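Local coordinates for protein toxin coregulated pilin (PDB 3HRV) that forms the major subunit of the toxin-coregulated pilus, a type IV pilus essential for bacterial aggregation and colonization of the host small intestine, at residues 90-95 with 140-145. Residues are numbered along the deposited sequence; the frame is centred on the assembly and turned at random.
Sequences SFPRNS and LGDFET
With chi1 at -171°, Asp142 swings its carboxylate away from its own backbone N and under the turn at Asn94 and Ser95, while the fully extended side chain of Arg93 (chi1 176°) runs out alongside Phe143. The carboxylate takes one backbone N-H on each oxygen from the other segment: Asn94 N gives to the syn lone pair of Asp142 OD2 at 2.7 Å, and Ser95 N reaches Asp142 OD1 at 2.9 Å. OD2 does more. Glu144 N meets it on the anti side, closing an Asx turn, and Thr145 N from above the carboxylate plane, completing an Asx motif. Four N-H groups therefore fix the rotation of this buried group and should favour its ionised form. Next to it, Phe143 N bonds to Pro92 O at 3.0 Å, nearly straight and in the carbonyl plane.

On the outer side, Arg93 NE, with OE2 close to its guanidinium plane, comes to Glu144 OE2 from above the carboxylate plane, a 3.1 Å salt bridge. A water joins Arg93 NH2 to Glu144 OE1, and Arg93 NH1 bonds to Ser192 OG. Phe143 CE2 lies over one guanidinium face, offset toward its rim; with the planes 55° apart this is no parallel stack.

Inward, the Phe91 side chain crosses that of Leu140 at about a right angle, Phe91 CB 3.8 Å from Leu140 CD1, and its ring edge faces Gly141 O. Phe91 CZ comes against Phe143 CB at 3.9 Å; Phe126 and Ala102 add to this apolar layer. The contact thus ties the loop between strands 126-131 and 155-158 to the end of strand 87-93, an outermost strand of the antiparallel sheet in this type IV pilin globular domain: the aspartate of an Asx motif in the loop turns the same carboxylate to the two N-H groups just after the strand.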
loop_
_atom_site.group_PDB
_atom_site.type_symbol
_atom_site.label_atom_id
_atom_site.label_comp_id
_atom_site.label_asym_id
_atom_site.label_seq_id
_atom_site.Cartn_x
_atom_site.Cartn_y
_atom_site.Cartn_z
ATOM N N SER A 90 -1.082 10.491 0.446
ATOM C CA SER A 90 -2.051 10.828 1.468
ATOM C C SER A 90 -3.356 10.840 0.678
ATOM O O SER A 90 -3.396 11.361 -0.437
ATOM C CB SER A 90 -1.770 12.216 2.041
ATOM O OG SER A 90 -0.687 12.179 2.950
ATOM N N PHE A 91 -4.408 10.232 1.213
ATOM C CA PHE A 91 -5.675 10.233 0.495
ATOM C C PHE A 91 -6.864 10.390 1.437
ATOM O O PHE A 91 -6.711 10.362 2.656
ATOM C CB PHE A 91 -5.791 8.996 -0.430
ATOM C CG PHE A 91 -5.940 7.675 0.276
ATOM C CD1 PHE A 91 -7.062 6.883 0.038
ATOM C CD2 PHE A 91 -4.942 7.180 1.110
ATOM C CE1 PHE A 91 -7.189 5.621 0.612
ATOM C CE2 PHE A 91 -5.061 5.915 1.690
ATOM C CZ PHE A 91 -6.188 5.134 1.439
ATOM N N PRO A 92 -8.070 10.584 0.887
ATOM C CA PRO A 92 -9.242 10.760 1.745
ATOM C C PRO A 92 -9.780 9.580 2.534
ATOM O O PRO A 92 -9.567 8.421 2.188
ATOM C CB PRO A 92 -10.285 11.323 0.782
ATOM C CG PRO A 92 -9.938 10.670 -0.495
ATOM C CD PRO A 92 -8.428 10.744 -0.533
ATOM N N ARG A 93 -10.474 9.907 3.620
ATOM C CA ARG A 93 -11.112 8.909 4.463
ATOM C C ARG A 93 -12.482 9.462 4.809
ATOM O O ARG A 93 -12.597 10.505 5.450
ATOM C CB ARG A 93 -10.328 8.649 5.750
ATOM C CG ARG A 93 -11.054 7.668 6.661
ATOM C CD ARG A 93 -10.314 7.353 7.945
ATOM N NE ARG A 93 -11.119 6.477 8.796
ATOM C CZ ARG A 93 -10.693 5.922 9.926
ATOM N NH1 ARG A 93 -9.460 6.143 10.355
ATOM N NH2 ARG A 93 -11.509 5.153 10.634
ATOM N N ASN A 94 -13.521 8.766 4.365
ATOM C CA ASN A 94 -14.888 9.196 4.620
ATOM C C ASN A 94 -15.107 10.577 4.005
ATOM O O ASN A 94 -15.763 11.437 4.593
ATOM C CB ASN A 94 -15.153 9.229 6.128
ATOM C CG ASN A 94 -16.623 9.101 6.463
ATOM O OD1 ASN A 94 -17.378 8.452 5.740
ATOM N ND2 ASN A 94 -17.037 9.723 7.560
ATOM N N SER A 95 -14.535 10.770 2.818
ATOM C CA SER A 95 -14.645 12.014 2.057
ATOM C C SER A 95 -13.784 13.178 2.545
ATOM O O SER A 95 -13.713 14.215 1.885
ATOM C CB SER A 95 -16.109 12.458 1.984
ATOM O OG SER A 95 -16.738 11.900 0.842
ATOM N N LEU A 140 -6.470 6.045 -5.728
ATOM C CA LEU A 140 -6.484 5.261 -4.499
ATOM C C LEU A 140 -7.864 4.969 -3.930
ATOM O O LEU A 140 -8.054 3.975 -3.231
ATOM C CB LEU A 140 -5.650 5.967 -3.430
ATOM C CG LEU A 140 -4.150 6.066 -3.703
ATOM C CD1 LEU A 140 -3.543 7.116 -2.800
ATOM C CD2 LEU A 140 -3.498 4.709 -3.486
ATOM N N GLY A 141 -8.827 5.833 -4.227
ATOM C CA GLY A 141 -10.160 5.637 -3.693
ATOM C C GLY A 141 -10.289 6.320 -2.344
ATOM O O GLY A 141 -9.650 7.342 -2.095
ATOM N N ASP A 142 -11.105 5.749 -1.466
ATOM C CA ASP A 142 -11.330 6.314 -0.140
ATOM C C ASP A 142 -11.109 5.241 0.921
ATOM O O ASP A 142 -11.676 4.154 0.847
ATOM C CB ASP A 142 -12.760 6.855 -0.039
ATOM C CG ASP A 142 -13.001 7.650 1.231
ATOM O OD1 ASP A 142 -13.137 8.889 1.147
ATOM O OD2 ASP A 142 -13.049 7.039 2.317
ATOM N N PHE A 143 -10.280 5.558 1.909
ATOM C CA PHE A 143 -9.958 4.626 2.981
ATOM C C PHE A 143 -11.172 4.033 3.685
ATOM O O PHE A 143 -11.174 2.856 4.043
ATOM C CB PHE A 143 -9.072 5.324 4.018
ATOM C CG PHE A 143 -8.597 4.423 5.128
ATOM C CD1 PHE A 143 -7.477 3.614 4.956
ATOM C CD2 PHE A 143 -9.265 4.388 6.349
ATOM C CE1 PHE A 143 -7.026 2.786 5.986
ATOM C CE2 PHE A 143 -8.825 3.565 7.383
ATOM C CZ PHE A 143 -7.702 2.761 7.204
ATOM N N GLU A 144 -12.213 4.838 3.875
ATOM C CA GLU A 144 -13.389 4.355 4.586
ATOM C C GLU A 144 -14.627 4.050 3.751
ATOM O O GLU A 144 -15.453 3.235 4.161
ATOM C CB GLU A 144 -13.752 5.342 5.702
ATOM C CG GLU A 144 -14.885 4.875 6.611
ATOM C CD GLU A 144 -14.950 5.653 7.913
ATOM O OE1 GLU A 144 -15.829 5.349 8.746
ATOM O OE2 GLU A 144 -14.119 6.568 8.105
ATOM N N THR A 145 -14.764 4.677 2.587
ATOM C CA THR A 145 -15.951 4.431 1.772
ATOM C C THR A 145 -15.759 3.523 0.558
ATOM O O THR A 145 -16.736 3.129 -0.080
ATOM C CB THR A 145 -16.600 5.760 1.316
ATOM O OG1 THR A 145 -15.684 6.494 0.498
ATOM C CG2 THR A 145 -16.981 6.600 2.524
HETATM O O HOH W 1 -14.401 4.685 11.148
#